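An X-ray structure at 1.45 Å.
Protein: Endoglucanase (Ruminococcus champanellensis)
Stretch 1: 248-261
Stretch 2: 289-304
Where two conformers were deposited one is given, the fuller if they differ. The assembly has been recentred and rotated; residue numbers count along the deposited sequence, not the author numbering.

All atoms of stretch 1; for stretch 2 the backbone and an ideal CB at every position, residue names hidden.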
# COMPACT_ATOMS: atom_id res chain seq x y z
N PHE A 248 -6.72 0.64 -19.75
CA PHE A 248 -5.33 0.85 -20.16
C PHE A 248 -4.36 0.33 -19.11
O PHE A 248 -3.39 -0.36 -19.43
CB PHE A 248 -5.12 2.35 -20.37
CG PHE A 248 -3.69 2.74 -20.65
CD1 PHE A 248 -3.15 2.54 -21.91
CD2 PHE A 248 -2.89 3.32 -19.68
CE1 PHE A 248 -1.85 2.88 -22.19
CE2 PHE A 248 -1.58 3.67 -19.96
CZ PHE A 248 -1.07 3.46 -21.22
N ALA A 249 -4.61 0.65 -17.85
CA ALA A 249 -3.60 0.54 -16.80
C ALA A 249 -3.57 -0.82 -16.13
O ALA A 249 -2.50 -1.28 -15.71
CB ALA A 249 -3.84 1.61 -15.74
N LEU A 250 -4.73 -1.47 -15.96
CA LEU A 250 -4.82 -2.67 -15.13
C LEU A 250 -5.45 -3.87 -15.83
O LEU A 250 -5.18 -5.00 -15.41
CB LEU A 250 -5.62 -2.37 -13.85
CG LEU A 250 -5.75 -3.48 -12.81
CD1 LEU A 250 -4.39 -4.02 -12.39
CD2 LEU A 250 -6.53 -2.96 -11.58
N ASN A 251 -6.24 -3.67 -16.88
CA ASN A 251 -6.88 -4.77 -17.60
C ASN A 251 -5.87 -5.39 -18.56
O ASN A 251 -5.47 -4.76 -19.54
CB ASN A 251 -8.08 -4.23 -18.37
CG ASN A 251 -8.91 -5.32 -19.03
OD1 ASN A 251 -8.53 -6.49 -19.04
ND2 ASN A 251 -10.05 -4.93 -19.59
N THR A 252 -5.47 -6.63 -18.29
CA THR A 252 -4.51 -7.28 -19.18
C THR A 252 -5.08 -7.51 -20.57
O THR A 252 -4.30 -7.71 -21.51
CB THR A 252 -4.01 -8.60 -18.59
OG1 THR A 252 -5.12 -9.46 -18.32
CG2 THR A 252 -3.23 -8.37 -17.31
N SER A 253 -6.40 -7.49 -20.73
CA SER A 253 -7.05 -7.62 -22.03
C SER A 253 -7.45 -6.27 -22.63
O SER A 253 -7.98 -6.24 -23.74
CB SER A 253 -8.29 -8.50 -21.91
OG SER A 253 -7.95 -9.82 -21.52
N GLY A 254 -7.22 -5.18 -21.91
CA GLY A 254 -7.68 -3.88 -22.37
C GLY A 254 -6.71 -3.17 -23.28
O GLY A 254 -5.60 -3.62 -23.53
N THR A 255 -7.17 -2.02 -23.78
CA THR A 255 -6.43 -1.27 -24.78
C THR A 255 -5.03 -0.93 -24.29
O THR A 255 -4.78 -0.75 -23.10
CB THR A 255 -7.17 0.04 -25.07
OG1 THR A 255 -6.49 0.76 -26.10
CG2 THR A 255 -7.22 0.92 -23.81
N SER A 256 -4.11 -0.83 -25.25
CA SER A 256 -2.76 -0.36 -24.98
C SER A 256 -2.56 1.10 -25.37
O SER A 256 -1.44 1.61 -25.26
CB SER A 256 -1.74 -1.23 -25.72
OG SER A 256 -1.87 -1.09 -27.13
N SER A 257 -3.61 1.78 -25.81
CA SER A 257 -3.53 3.17 -26.24
C SER A 257 -3.94 4.11 -25.12
O SER A 257 -4.97 3.89 -24.47
CB SER A 257 -4.44 3.40 -27.44
OG SER A 257 -4.56 4.77 -27.76
N PHE A 258 -3.15 5.16 -24.91
CA PHE A 258 -3.52 6.30 -24.08
C PHE A 258 -3.13 7.55 -24.85
O PHE A 258 -1.99 7.67 -25.31
CB PHE A 258 -2.81 6.29 -22.73
CG PHE A 258 -3.24 7.41 -21.81
CD1 PHE A 258 -2.66 8.66 -21.93
CD2 PHE A 258 -4.21 7.21 -20.84
CE1 PHE A 258 -3.05 9.70 -21.10
CE2 PHE A 258 -4.60 8.25 -20.00
CZ PHE A 258 -4.01 9.49 -20.13
N THR A 259 -4.07 8.48 -25.02
CA THR A 259 -3.86 9.62 -25.90
C THR A 259 -4.25 10.91 -25.18
O THR A 259 -4.76 10.89 -24.06
CB THR A 259 -4.68 9.49 -27.19
OG1 THR A 259 -6.06 9.71 -26.89
CG2 THR A 259 -4.52 8.11 -27.82
N GLN A 260 -4.01 12.04 -25.85
CA GLN A 260 -4.45 13.33 -25.34
C GLN A 260 -5.91 13.28 -24.91
O GLN A 260 -6.30 13.89 -23.90
CB GLN A 260 -4.26 14.40 -26.42
CG GLN A 260 -5.06 15.67 -26.20
CD GLN A 260 -4.49 16.51 -25.08
OE1 GLN A 260 -3.29 16.48 -24.82
NE2 GLN A 260 -5.35 17.26 -24.40
N SER A 261 -6.73 12.55 -25.66
CA SER A 261 -8.16 12.49 -25.38
C SER A 261 -8.47 11.87 -24.03
O SER A 261 -9.53 12.15 -23.46
CB SER A 261 -8.86 11.70 -26.49
OG SER A 261 -8.57 12.24 -27.77
N UNK A 289 -0.42 2.81 -7.75
CA UNK A 289 -0.87 3.06 -9.11
C UNK A 289 0.17 2.42 -10.03
O UNK A 289 1.28 2.07 -9.60
CB UNK A 289 -1.04 4.55 -9.39
N UNK A 290 -0.18 2.30 -11.30
CA UNK A 290 0.74 1.76 -12.30
C UNK A 290 -0.03 1.53 -13.57
O UNK A 290 -1.26 1.65 -13.62
CB UNK A 290 1.40 0.47 -11.82
N UNK A 291 0.71 1.23 -14.63
CA UNK A 291 0.13 0.86 -15.92
C UNK A 291 0.92 -0.33 -16.45
O UNK A 291 2.15 -0.27 -16.53
CB UNK A 291 0.15 2.03 -16.91
N UNK A 292 0.21 -1.39 -16.80
CA UNK A 292 0.84 -2.61 -17.28
C UNK A 292 1.71 -2.35 -18.49
O UNK A 292 1.36 -1.54 -19.36
CB UNK A 292 -0.22 -3.66 -17.62
N UNK A 293 2.81 -3.09 -18.59
CA UNK A 293 3.58 -3.08 -19.83
C UNK A 293 2.79 -3.79 -20.92
O UNK A 293 2.55 -5.00 -20.82
CB UNK A 293 4.95 -3.74 -19.63
N UNK A 294 2.41 -3.05 -21.97
CA UNK A 294 1.74 -3.60 -23.14
C UNK A 294 2.54 -3.28 -24.39
O UNK A 294 1.99 -3.14 -25.49
CB UNK A 294 0.32 -3.05 -23.26
N UNK A 295 3.87 -3.12 -24.22
CA UNK A 295 4.78 -2.81 -25.32
C UNK A 295 4.33 -1.53 -26.02
O UNK A 295 4.30 -1.41 -27.25
CB UNK A 295 4.85 -3.97 -26.31
N UNK A 296 4.04 -0.53 -25.18
CA UNK A 296 3.35 0.69 -25.57
C UNK A 296 4.01 1.88 -24.88
O UNK A 296 3.39 2.62 -24.13
CB UNK A 296 1.86 0.61 -25.22
N UNK A 297 5.30 2.09 -25.13
CA UNK A 297 6.03 3.02 -24.27
C UNK A 297 5.56 4.46 -24.48
O UNK A 297 5.49 5.23 -23.52
CB UNK A 297 7.53 2.92 -24.54
N UNK A 298 5.21 4.84 -25.71
CA UNK A 298 4.79 6.22 -25.92
C UNK A 298 3.50 6.52 -25.16
O UNK A 298 3.36 7.58 -24.54
CB UNK A 298 4.60 6.50 -27.41
N UNK A 299 2.56 5.58 -25.16
CA UNK A 299 1.33 5.76 -24.41
C UNK A 299 1.55 5.78 -22.91
O UNK A 299 0.95 6.59 -22.19
CB UNK A 299 0.34 4.65 -24.77
N UNK A 300 2.41 4.90 -22.40
CA UNK A 300 2.67 4.91 -20.97
C UNK A 300 3.41 6.17 -20.54
O UNK A 300 3.19 6.66 -19.43
CB UNK A 300 3.47 3.67 -20.57
N UNK A 301 4.30 6.69 -21.39
CA UNK A 301 4.99 7.94 -21.08
C UNK A 301 4.00 9.10 -20.99
O UNK A 301 4.04 9.91 -20.06
CB UNK A 301 6.06 8.24 -22.14
N UNK A 302 3.08 9.19 -21.96
CA UNK A 302 2.09 10.25 -21.93
C UNK A 302 1.18 10.11 -20.72
O UNK A 302 0.89 11.08 -20.02
CB UNK A 302 1.26 10.25 -23.22
N UNK A 303 0.71 8.88 -20.46
CA UNK A 303 -0.10 8.61 -19.28
C UNK A 303 0.65 8.98 -18.01
O UNK A 303 0.11 9.66 -17.13
CB UNK A 303 -0.51 7.14 -19.24
N UNK A 304 1.91 8.56 -17.90
CA UNK A 304 2.65 8.76 -16.67
C UNK A 304 2.96 10.21 -16.38
O UNK A 304 2.86 10.66 -15.23
CB UNK A 304 3.96 7.96 -16.72

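At 289 an ideal CB finds nothing of stretch 1 within 5.5 Å; the residue is Phe 289. Position 290 has phi/psi of 171/170, most easily adopted without a side chain, and is Gly 290.

At 291 the CA is 3.8 Å from Ala 249 CA, and an ideal CB would sit 3.9 Å from Phe 248 CE2. A small apolar group suits so close an approach. Ala 291 supplies it, and its CA makes a CA-H...O contact with Ala 249 O (3.4 Å).

Position 292 points sideways, its ideal CB 3.8 Å from Ala 249 O; a branched apolar chain could turn back along the loop. In Leu 292 (chi1 m, chi2 t), CD1 reaches 3.8 Å from Thr 252 CG2, while the backbone N donates to Ala 249 O (2.9 Å, 153°).

Position 293 points away, leaving polar residues free; it is Asn 293.

Position 294 points toward stretch 1, with an ideal CB 3.7 Å from Ser 256 CB. Beyond it, the carbonyls of Phe 248, Asn 251, Gly 254 and Thr 255 converge, calling for a long donor, Lys or perhaps Arg. Lys 294, with chi2 to chi4 all t, extends NZ to Phe 248 O (2.9 Å), Asn 251 O (2.8 Å) and Thr 255 O (3.0 Å), with a weak bond to Gly 254 O (3.1 Å).

Position 295 points away with phi/psi of 57/47, favouring Gly, Asn or Asp; it is Asn 295.

At 296 an ideal CB lies 3.4 Å from Ser 256 O, so a short donor fits. Asn 296 gives ND2 to Ser 256 O (3.1 Å, 165°) and to a water that bridges to Phe 248 O and Leu 292 O.

Positions 297, 298 and 301 stay clear of stretch 1: Ile 297, Asn 298 and Val 301.

At 299 a CB would have room, 3.5 Å from Phe 258 N, so Ala is also plausible. Gly 299 brings its O within 3.8 Å of Phe 258 CB.

Position 300 points sideways; Arg 300 packs CG 3.9 Å from Phe 248 CZ.

Position 302 faces Phe 258, inviting an aliphatic residue: Leu 302 places CD2 4.1 Å from Phe 258 CD1.

At 303 an ideal CB is close to two phenyl rings, 3.7 Å from Phe 248 CE2 and 3.8 Å from Phe 258 CG, suiting a large apolar or aromatic group. Trp 303 sets CB over the Phe 258 face and CG 3.6 Å from Phe 248 CE2.

Position 304 points away; it is Gly 304.

Stretch 2, residues 289-304: FGALNKNNINGRVLWG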
# COMPACT_ATOMS: atom_id res chain seq x y z
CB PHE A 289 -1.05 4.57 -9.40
CG PHE A 289 0.22 5.27 -9.74
CD1 PHE A 289 1.19 5.44 -8.77
CD2 PHE A 289 0.49 5.72 -11.02
CE1 PHE A 289 2.38 6.05 -9.06
CE2 PHE A 289 1.69 6.34 -11.32
CZ PHE A 289 2.63 6.50 -10.34
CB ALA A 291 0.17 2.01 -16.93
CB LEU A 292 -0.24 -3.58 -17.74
CG LEU A 292 -1.20 -4.14 -16.70
CD1 LEU A 292 -2.47 -4.63 -17.38
CD2 LEU A 292 -0.56 -5.28 -15.95
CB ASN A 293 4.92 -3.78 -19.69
CG ASN A 293 5.62 -3.93 -21.03
OD1 ASN A 293 5.54 -3.04 -21.88
ND2 ASN A 293 6.29 -5.06 -21.23
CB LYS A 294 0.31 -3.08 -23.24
CG LYS A 294 -0.60 -3.61 -22.13
CD LYS A 294 -1.96 -2.92 -22.15
CE LYS A 294 -2.89 -3.51 -21.11
NZ LYS A 294 -4.12 -2.69 -20.93
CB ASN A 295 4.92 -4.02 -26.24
CG ASN A 295 5.39 -5.25 -25.48
OD1 ASN A 295 4.76 -6.31 -25.53
ND2 ASN A 295 6.47 -5.09 -24.72
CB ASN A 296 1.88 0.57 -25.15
CG ASN A 296 1.69 0.29 -23.62
OD1 ASN A 296 2.56 -0.26 -22.93
ND2 ASN A 296 0.52 0.66 -23.11
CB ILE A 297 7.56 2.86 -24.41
CG1 ILE A 297 8.27 3.63 -23.28
CG2 ILE A 297 8.02 3.39 -25.75
CD1 ILE A 297 7.94 3.14 -21.87
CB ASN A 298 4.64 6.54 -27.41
CG ASN A 298 5.98 6.59 -28.13
OD1 ASN A 298 7.03 6.79 -27.51
ND2 ASN A 298 5.94 6.42 -29.45
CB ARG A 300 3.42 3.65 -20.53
CG ARG A 300 2.59 2.38 -20.63
CD ARG A 300 3.01 1.34 -19.60
NE ARG A 300 4.33 0.80 -19.89
CZ ARG A 300 5.07 0.11 -19.02
NH1 ARG A 300 4.62 -0.13 -17.80
NH2 ARG A 300 6.26 -0.32 -19.39
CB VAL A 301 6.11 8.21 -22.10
CG1 VAL A 301 6.62 9.65 -21.99
CG2 VAL A 301 7.26 7.23 -21.90
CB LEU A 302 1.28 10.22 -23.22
CG LEU A 302 0.19 11.27 -23.39
CD1 LEU A 302 0.82 12.65 -23.45
CD2 LEU A 302 -0.64 11.01 -24.63
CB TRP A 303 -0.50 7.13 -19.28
CG TRP A 303 -1.04 6.64 -17.99
CD1 TRP A 303 -2.34 6.68 -17.56
CD2 TRP A 303 -0.29 6.03 -16.93
NE1 TRP A 303 -2.44 6.13 -16.30
CE2 TRP A 303 -1.20 5.72 -15.89
CE3 TRP A 303 1.06 5.72 -16.76
CZ2 TRP A 303 -0.79 5.12 -14.70
CZ3 TRP A 303 1.46 5.12 -15.58
CH2 TRP A 303 0.54 4.84 -14.56
O HOH W 1 -0.55 0.05 -20.44
O HOH W 2 0.66 -2.10 -27.72
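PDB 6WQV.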